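Local coordinates for protein tapirin (PDB 6N2B) that probably binds cellulose at the bacterial cell surface, helping the thermophile adhere to plant material, and carries a bound calcium ion, at residues E206-S211 against F221-G226; R346-S351 against F369-A374. One frame throughout, in Å; residues are numbered along the deposited sequence.

Contact 1. Residues E206-S211 against F221-G226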
loop_
_atom_site.group_PDB
_atom_site.type_symbol
_atom_site.label_atom_id
_atom_site.label_comp_id
_atom_site.label_asym_id
_atom_site.label_seq_id
_atom_site.Cartn_x
_atom_site.Cartn_y
_atom_site.Cartn_z
ATOM N N GLU A 206 10.972 5.529 6.897
ATOM C CA GLU A 206 10.882 4.281 6.155
ATOM C C GLU A 206 9.880 4.355 5.005
ATOM O O GLU A 206 9.914 3.509 4.107
ATOM C CB GLU A 206 10.532 3.138 7.118
ATOM C CG GLU A 206 9.796 1.907 6.517
ATOM C CD GLU A 206 10.621 1.117 5.474
ATOM O OE1 GLU A 206 11.866 1.260 5.428
ATOM O OE2 GLU A 206 10.007 0.361 4.681
ATOM N N TYR A 207 9.033 5.371 4.955
ATOM C CA TYR A 207 7.929 5.359 4.008
ATOM C C TYR A 207 8.328 5.965 2.663
ATOM O O TYR A 207 8.998 7.004 2.604
ATOM C CB TYR A 207 6.710 6.051 4.622
ATOM C CG TYR A 207 6.121 5.093 5.625
ATOM C CD1 TYR A 207 6.663 4.971 6.910
ATOM C CD2 TYR A 207 5.093 4.230 5.260
ATOM C CE1 TYR A 207 6.156 4.058 7.815
ATOM C CE2 TYR A 207 4.583 3.303 6.157
ATOM C CZ TYR A 207 5.118 3.216 7.427
ATOM O OH TYR A 207 4.601 2.282 8.300
ATOM N N ALA A 208 7.979 5.248 1.587
ATOM C CA ALA A 208 8.002 5.845 0.262
ATOM C C ALA A 208 6.818 6.790 0.090
ATOM O O ALA A 208 6.951 7.880 -0.491
ATOM C CB ALA A 208 7.996 4.752 -0.802
ATOM N N VAL A 209 5.665 6.408 0.627
ATOM C CA VAL A 209 4.487 7.261 0.648
ATOM C C VAL A 209 3.987 7.312 2.085
ATOM O O VAL A 209 3.578 6.288 2.641
ATOM C CB VAL A 209 3.383 6.754 -0.300
ATOM C CG1 VAL A 209 2.177 7.672 -0.270
ATOM C CG2 VAL A 209 3.903 6.647 -1.702
ATOM N N TYR A 210 4.029 8.489 2.688
ATOM C CA TYR A 210 3.401 8.721 3.983
ATOM C C TYR A 210 2.292 9.734 3.762
ATOM O O TYR A 210 2.565 10.889 3.427
ATOM C CB TYR A 210 4.407 9.228 5.012
ATOM C CG TYR A 210 3.837 9.333 6.407
ATOM C CD1 TYR A 210 3.124 10.458 6.806
ATOM C CD2 TYR A 210 4.013 8.306 7.333
ATOM C CE1 TYR A 210 2.603 10.554 8.075
ATOM C CE2 TYR A 210 3.496 8.394 8.613
ATOM C CZ TYR A 210 2.793 9.520 8.978
ATOM O OH TYR A 210 2.277 9.627 10.258
ATOM N N SER A 211 1.052 9.311 3.940
ATOM C CA SER A 211 -0.098 10.184 3.737
ATOM C C SER A 211 -0.846 10.326 5.056
ATOM O O SER A 211 -1.408 9.349 5.568
ATOM C CB SER A 211 -1.014 9.639 2.646
ATOM O OG SER A 211 -0.438 9.825 1.373
ATOM N N PHE A 221 1.128 3.765 -11.397
ATOM C CA PHE A 221 1.934 4.262 -10.293
ATOM C C PHE A 221 2.620 3.061 -9.681
ATOM O O PHE A 221 1.956 2.115 -9.242
ATOM C CB PHE A 221 1.076 4.991 -9.255
ATOM C CG PHE A 221 1.865 5.697 -8.169
ATOM C CD1 PHE A 221 2.203 5.040 -6.993
ATOM C CD2 PHE A 221 2.214 7.033 -8.298
ATOM C CE1 PHE A 221 2.900 5.699 -5.974
ATOM C CE2 PHE A 221 2.922 7.690 -7.280
ATOM C CZ PHE A 221 3.261 7.016 -6.121
ATOM N N THR A 222 3.940 3.075 -9.699
ATOM C CA THR A 222 4.731 2.023 -9.091
ATOM C C THR A 222 5.492 2.625 -7.926
ATOM O O THR A 222 6.150 3.657 -8.079
ATOM C CB THR A 222 5.713 1.411 -10.086
ATOM O OG1 THR A 222 5.005 0.801 -11.173
ATOM C CG2 THR A 222 6.571 0.394 -9.385
ATOM N N VAL A 223 5.388 2.001 -6.764
ATOM C CA VAL A 223 6.296 2.274 -5.667
ATOM C C VAL A 223 7.182 1.047 -5.472
ATOM O O VAL A 223 6.698 -0.093 -5.416
ATOM C CB VAL A 223 5.549 2.679 -4.387
ATOM C CG1 VAL A 223 4.398 1.751 -4.113
ATOM C CG2 VAL A 223 6.520 2.689 -3.229
ATOM N N ARG A 224 8.487 1.284 -5.428
ATOM C CA ARG A 224 9.498 0.236 -5.392
ATOM C C ARG A 224 10.333 0.454 -4.132
ATOM O O ARG A 224 11.150 1.386 -4.069
ATOM C CB ARG A 224 10.348 0.272 -6.663
ATOM C CG ARG A 224 11.567 -0.625 -6.659
ATOM C CD ARG A 224 12.424 -0.406 -7.922
ATOM N NE ARG A 224 11.652 -0.634 -9.145
ATOM C CZ ARG A 224 11.637 -1.791 -9.799
ATOM N NH1 ARG A 224 12.367 -2.799 -9.343
ATOM N NH2 ARG A 224 10.900 -1.940 -10.900
ATOM N N GLY A 225 10.120 -0.408 -3.131
ATOM C CA GLY A 225 10.797 -0.293 -1.860
ATOM C C GLY A 225 10.028 0.585 -0.911
ATOM O O GLY A 225 8.973 1.151 -1.230
ATOM N N GLY A 226 10.589 0.715 0.287
ATOM C CA GLY A 226 9.999 1.537 1.333
ATOM C C GLY A 226 8.651 0.988 1.779
ATOM O O GLY A 226 8.258 -0.141 1.482
#
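G226 lies against E206 and A208, and these three residues carry most of the contact between two legs of a beta-helix. The strand of 221-224 runs down one face of the coil, the chain turns through G225 and G226, and 206-211 stands across the interior from it, bending at A208 and V209 as it passes from one face to another. The touching parts run nearly opposite ways, 164° apart, and no strand ladder joins them; side chains meet the turn backbone of G225 and G226 at one end and other side chains further along.

Glycine suits position 226 twice over. Its phi is positive, and a beta carbon there would sit 3.0 Å from N of A208, in a place the backbone of 206-208 already fills. Without one, CA of G226 comes to 4.2 Å from N of A208.

E206 closes over the same glycine. Its CG is anti to the backbone N (chi1 154°) and the chain then bends at chi2, and OE2 ends 3.3 Å from C of G226. That oxygen is buried, but it accepts hydrogen bonds from OG of S227, the next residue, and from ND2 of N246, so the buried carboxylate has polar partners.

A208, small enough for the corner, turns its methyl toward the second strand: CB is 3.5 Å from CG2 of V223 and 3.8 Å from O of G225. V223 meets it with the branch that stands anti to its own backbone N. Y531, from the strand 526-531, also touches A208, and L529 of that strand touches V209, continuing the apolar filling that suits a valine here. CG2 of V209 approaches the F221 ring near its plane, reaching the rim atom CZ at 4.5 Å.

Contact 2. Residues R346-S351 against F369-A374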
loop_
_atom_site.group_PDB
_atom_site.type_symbol
_atom_site.label_atom_id
_atom_site.label_comp_id
_atom_site.label_asym_id
_atom_site.label_seq_id
_atom_site.Cartn_x
_atom_site.Cartn_y
_atom_site.Cartn_z
ATOM N N ARG A 346 -11.639 -19.404 -6.087
ATOM C CA ARG A 346 -10.879 -20.559 -5.612
ATOM C C ARG A 346 -9.978 -20.141 -4.462
ATOM O O ARG A 346 -9.244 -19.156 -4.571
ATOM C CB ARG A 346 -10.029 -21.191 -6.721
ATOM C CG ARG A 346 -9.126 -22.280 -6.174
ATOM C CD ARG A 346 -8.667 -23.255 -7.236
ATOM N NE ARG A 346 -7.882 -22.619 -8.288
ATOM C CZ ARG A 346 -7.078 -23.277 -9.120
ATOM N NH1 ARG A 346 -6.949 -24.601 -9.027
ATOM N NH2 ARG A 346 -6.402 -22.605 -10.050
ATOM N N THR A 347 -10.029 -20.891 -3.369
ATOM C CA THR A 347 -9.134 -20.682 -2.243
ATOM C C THR A 347 -8.427 -21.991 -1.957
ATOM O O THR A 347 -9.088 -22.998 -1.688
ATOM C CB THR A 347 -9.880 -20.210 -1.005
ATOM O OG1 THR A 347 -10.597 -19.016 -1.316
ATOM C CG2 THR A 347 -8.901 -19.931 0.109
ATOM N N THR A 348 -7.096 -21.968 -2.012
ATOM C CA THR A 348 -6.248 -23.125 -1.761
ATOM C C THR A 348 -5.514 -22.951 -0.434
ATOM O O THR A 348 -4.802 -21.962 -0.237
ATOM C CB THR A 348 -5.243 -23.321 -2.897
ATOM O OG1 THR A 348 -5.948 -23.502 -4.128
ATOM C CG2 THR A 348 -4.368 -24.544 -2.642
ATOM N N ILE A 349 -5.679 -23.912 0.465
ATOM C CA ILE A 349 -4.820 -24.037 1.637
ATOM C C ILE A 349 -3.619 -24.866 1.203
ATOM O O ILE A 349 -3.767 -26.036 0.848
ATOM C CB ILE A 349 -5.564 -24.691 2.809
ATOM C CG1 ILE A 349 -6.998 -24.155 2.887
ATOM C CG2 ILE A 349 -4.825 -24.484 4.128
ATOM C CD1 ILE A 349 -7.098 -22.641 3.101
ATOM N N LYS A 350 -2.439 -24.259 1.190
ATOM C CA LYS A 350 -1.260 -24.956 0.700
ATOM C C LYS A 350 -0.703 -25.883 1.772
ATOM O O LYS A 350 -1.010 -25.751 2.961
ATOM C CB LYS A 350 -0.179 -23.967 0.261
ATOM C CG LYS A 350 -0.572 -23.086 -0.908
ATOM C CD LYS A 350 0.476 -23.150 -2.016
ATOM C CE LYS A 350 0.325 -24.381 -2.888
ATOM N NZ LYS A 350 1.558 -24.738 -3.662
ATOM N N SER A 351 0.137 -26.823 1.332
ATOM C CA SER A 351 0.659 -27.862 2.217
ATOM C C SER A 351 1.315 -27.252 3.443
ATOM O O SER A 351 2.082 -26.289 3.348
ATOM C CB SER A 351 1.679 -28.734 1.484
ATOM O OG SER A 351 1.212 -29.112 0.202
ATOM N N PHE A 369 -9.709 -25.880 -2.228
ATOM C CA PHE A 369 -8.797 -27.003 -2.334
ATOM C C PHE A 369 -7.905 -27.031 -1.101
ATOM O O PHE A 369 -7.267 -26.032 -0.774
ATOM C CB PHE A 369 -7.971 -26.887 -3.611
ATOM C CG PHE A 369 -7.207 -28.120 -3.962
ATOM C CD1 PHE A 369 -5.931 -28.336 -3.445
ATOM C CD2 PHE A 369 -7.743 -29.053 -4.836
ATOM C CE1 PHE A 369 -5.203 -29.481 -3.785
ATOM C CE2 PHE A 369 -7.028 -30.203 -5.180
ATOM C CZ PHE A 369 -5.757 -30.415 -4.657
ATOM N N ILE A 370 -7.871 -28.164 -0.414
ATOM C CA ILE A 370 -6.994 -28.358 0.733
ATOM C C ILE A 370 -5.872 -29.303 0.317
ATOM O O ILE A 370 -6.115 -30.467 -0.031
ATOM C CB ILE A 370 -7.767 -28.894 1.941
ATOM C CG1 ILE A 370 -9.021 -28.046 2.121
ATOM C CG2 ILE A 370 -6.899 -28.871 3.192
ATOM C CD1 ILE A 370 -10.046 -28.673 2.963
ATOM N N GLU A 371 -4.645 -28.801 0.338
ATOM C CA GLU A 371 -3.562 -29.627 -0.154
ATOM C C GLU A 371 -3.164 -30.649 0.899
ATOM O O GLU A 371 -3.558 -30.570 2.070
ATOM C CB GLU A 371 -2.365 -28.770 -0.566
ATOM C CG GLU A 371 -2.506 -28.215 -1.976
ATOM C CD GLU A 371 -1.351 -27.315 -2.383
ATOM O OE1 GLU A 371 -0.432 -27.104 -1.551
ATOM O OE2 GLU A 371 -1.374 -26.822 -3.539
ATOM N N ALA A 372 -2.392 -31.637 0.453
ATOM C CA ALA A 372 -1.897 -32.663 1.356
ATOM C C ALA A 372 -1.089 -32.022 2.474
ATOM O O ALA A 372 -0.251 -31.153 2.233
ATOM C CB ALA A 372 -1.043 -33.667 0.588
ATOM N N GLY A 373 -1.344 -32.444 3.703
ATOM C CA GLY A 373 -0.659 -31.855 4.827
ATOM C C GLY A 373 -1.221 -30.534 5.286
ATOM O O GLY A 373 -0.737 -30.002 6.295
ATOM N N ALA A 374 -2.220 -29.989 4.587
ATOM C CA ALA A 374 -2.938 -28.801 5.026
ATOM C C ALA A 374 -4.188 -29.194 5.812
ATOM O O ALA A 374 -4.578 -30.361 5.864
ATOM C CB ALA A 374 -3.308 -27.930 3.831
#
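T348 pairs with F369 and I349 with I370 in a parallel ladder, and the backbone bonds zigzag between them. N of F369 gives its hydrogen to O of T347, N of I349 to O of F369 at 2.9 Å, and N of E371 to O of I349, also at 2.9 Å. CA of T348 adds a CA-H...O contact to O of F369.

After E371 a side chain takes over the pattern. N of S351 binds OE1 of E371 at 3.0 Å, on the anti side of the carboxylate and 19° out of its plane. The carbonyl of E371 is engaged elsewhere, accepting N of A374 across a type II turn whose third residue, G373, has the positive phi that glycine adopts readily. The rungs belong to successive coils of a beta-helix, in which 346-349 also pairs with 327-330 on its other side.

Charge joins the same carboxylate to K350, which lies alongside E371 and points the same way; NZ to OE2 is 3.6 Å, a salt bridge. OG of S351 comes within 3.1 Å of OE1, although the choice of acceptor for its proton is not settled. An alanine in place of E371 would probably leave N of S351 without its acceptor and the ammonium of K350 without this negative partner.

Apolar contacts divide between the faces of the ladder. Beside I370, I349 sets CG2 3.8 Å from CB of A374; beta-branched isoleucines suit a strand and fill the side where I330 also touches I349. On the face of T348 and F369, the threonine's CG2, anti to its backbone N, comes obliquely to the phenyl ring, 4.2 Å from CD1, while CG of E371 meets that ring's edge in its plane.

Overall arrangement
Contact 1 and contact 2 belong to one beta-helix but join it in different directions. Contact 2 runs parallel to the helix axis, bonding one turn to the next within a face, whereas contact 1 reaches across the interior between legs of different faces. The strand 221-224 of contact 1 leads, by parallel pairing through 240-250, 263-266, 287-291, 307-311 and 327-330, to the strand 346-349 of contact 2. Their centres are about 33 Å apart and their nearest atoms about 24 Å, so they do not meet. The centre of contact 1 is about 8 Å from the centre of the chain, that of contact 2 about 27 Å. Neither borders the calcium ion held by D429, V431, A433, L436 and E465.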